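Retinol dehydratase (Spodoptera frugiperda, PDB 1FMJ) dehydrates retinol to anhydroretinol, using a sulfotransferase-type fold that binds retinol and adenosine 3',5'-diphosphate, probably by way of a transient retinyl sulfate. Local coordinates at residues Pro60-Thr64 / Asp176-Met180. Numbering follows the deposited sequence.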
loop_
_atom_site.group_PDB
_atom_site.type_symbol
_atom_site.label_atom_id
_atom_site.label_comp_id
_atom_site.label_asym_id
_atom_site.label_seq_id
_atom_site.Cartn_x
_atom_site.Cartn_y
_atom_site.Cartn_z
ATOM N N PRO A 60 4.568 4.357 -20.071
ATOM C CA PRO A 60 5.178 3.328 -20.914
ATOM C C PRO A 60 5.669 2.189 -20.027
ATOM O O PRO A 60 6.295 2.428 -18.987
ATOM C CB PRO A 60 6.325 4.072 -21.590
ATOM C CG PRO A 60 5.789 5.464 -21.689
ATOM C CD PRO A 60 5.175 5.671 -20.325
ATOM N N LEU A 61 5.377 0.959 -20.431
ATOM C CA LEU A 61 5.788 -0.205 -19.661
ATOM C C LEU A 61 6.808 -1.064 -20.399
ATOM O O LEU A 61 6.889 -1.036 -21.630
ATOM C CB LEU A 61 4.561 -1.039 -19.283
ATOM C CG LEU A 61 3.542 -0.269 -18.424
ATOM C CD1 LEU A 61 2.368 -1.168 -18.110
ATOM C CD2 LEU A 61 4.198 0.212 -17.129
ATOM N N ARG A 62 7.573 -1.829 -19.625
ATOM C CA ARG A 62 8.622 -2.689 -20.148
ATOM C C ARG A 62 8.412 -4.133 -19.712
ATOM O O ARG A 62 7.922 -4.386 -18.613
ATOM C CB ARG A 62 9.968 -2.188 -19.639
ATOM C CG ARG A 62 10.127 -0.681 -19.796
ATOM C CD ARG A 62 11.422 -0.184 -19.175
ATOM N NE ARG A 62 11.591 1.255 -19.354
ATOM C CZ ARG A 62 12.511 1.983 -18.730
ATOM N NH1 ARG A 62 13.351 1.413 -17.883
ATOM N NH2 ARG A 62 12.584 3.288 -18.944
ATOM N N PRO A 63 8.793 -5.100 -20.570
ATOM C CA PRO A 63 8.646 -6.530 -20.281
ATOM C C PRO A 63 9.368 -7.016 -19.028
ATOM O O PRO A 63 9.001 -8.049 -18.478
ATOM C CB PRO A 63 9.164 -7.200 -21.555
ATOM C CG PRO A 63 10.161 -6.209 -22.082
ATOM C CD PRO A 63 9.442 -4.896 -21.879
ATOM N N THR A 64 10.383 -6.284 -18.570
ATOM C CA THR A 64 11.107 -6.700 -17.365
ATOM C C THR A 64 10.573 -6.026 -16.106
ATOM O O THR A 64 11.088 -6.251 -15.017
ATOM C CB THR A 64 12.626 -6.413 -17.453
ATOM O OG1 THR A 64 12.835 -5.019 -17.702
ATOM C CG2 THR A 64 13.269 -7.236 -18.551
ATOM N N ASP A 176 -0.207 -7.298 -20.194
ATOM C CA ASP A 176 0.283 -7.937 -21.411
ATOM C C ASP A 176 1.786 -7.749 -21.435
ATOM O O ASP A 176 2.507 -8.486 -22.101
ATOM C CB ASP A 176 -0.288 -7.289 -22.681
ATOM C CG ASP A 176 -1.767 -7.554 -22.869
ATOM O OD1 ASP A 176 -2.230 -8.662 -22.537
ATOM O OD2 ASP A 176 -2.467 -6.650 -23.373
ATOM N N THR A 177 2.263 -6.755 -20.697
ATOM C CA THR A 177 3.690 -6.467 -20.683
ATOM C C THR A 177 4.427 -6.791 -19.389
ATOM O O THR A 177 5.518 -7.366 -19.411
ATOM C CB THR A 177 3.936 -4.982 -20.996
ATOM O OG1 THR A 177 3.230 -4.626 -22.191
ATOM C CG2 THR A 177 5.427 -4.714 -21.183
ATOM N N VAL A 178 3.832 -6.425 -18.263
ATOM C CA VAL A 178 4.487 -6.627 -16.978
ATOM C C VAL A 178 3.887 -7.697 -16.086
ATOM O O VAL A 178 2.743 -8.117 -16.270
ATOM C CB VAL A 178 4.525 -5.290 -16.186
ATOM C CG1 VAL A 178 5.001 -4.181 -17.098
ATOM C CG2 VAL A 178 3.140 -4.948 -15.628
ATOM N N LYS A 179 4.683 -8.145 -15.122
ATOM C CA LYS A 179 4.225 -9.132 -14.165
ATOM C C LYS A 179 3.820 -8.370 -12.907
ATOM O O LYS A 179 4.409 -7.337 -12.574
ATOM C CB LYS A 179 5.332 -10.143 -13.861
ATOM C CG LYS A 179 5.650 -11.029 -15.054
ATOM C CD LYS A 179 6.691 -12.077 -14.737
ATOM C CE LYS A 179 7.036 -12.865 -15.988
ATOM N NZ LYS A 179 5.814 -13.464 -16.610
ATOM N N MET A 180 2.806 -8.872 -12.219
ATOM C CA MET A 180 2.309 -8.228 -11.011
ATOM C C MET A 180 1.901 -9.235 -9.953
ATOM O O MET A 180 1.318 -10.276 -10.264
ATOM C CB MET A 180 1.101 -7.339 -11.349
ATOM C CG MET A 180 0.321 -6.813 -10.124
ATOM S SD MET A 180 -1.054 -5.679 -10.554
ATOM C CE MET A 180 -0.119 -4.255 -11.105
#
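The flat peptide group joining Arg62 to Pro63 receives the methyl CG2 of Thr177 squarely on one face, 3.4 Å from Arg62 C and equally close to Pro63 N. Val178 CG1 approaches from that same face but is displaced toward the carbonyl edge, lying 3.3 Å from Arg62 O and well above the peptide plane. The side chain of Arg62 leaves from the opposite face, and its NH2 is hydrogen-bonded to Val153 O. At the proline end of the peptide, Pro63 CA directs its hydrogen almost straight at Thr177 O, a CA-H...O contact of 3.4 Å with an angle of 168° at the hydrogen; no conventional hydrogen bond crosses between the segments. Both segments lead into neighbouring parallel strands, 66-70 and 179-184, of the five-stranded sheet of the sulfotransferase fold. The contact thus sits at the N-terminal ends of these two interior strands, whereas the nucleotide-binding loop follows the far end of strand 66-70. The strand pairing itself begins just beyond, where the backbones of Lys179 and Phe67 are hydrogen-bonded. Thr177 CG2 extends anti to its own backbone N, bringing it over the peptide and within 4.1 Å of Pro63 CD at the ring. Leu61 and Val178 cross at about a right angle, with Leu61 CB 3.9 Å from Val178 CG1, and both side chains also pack on Phe67.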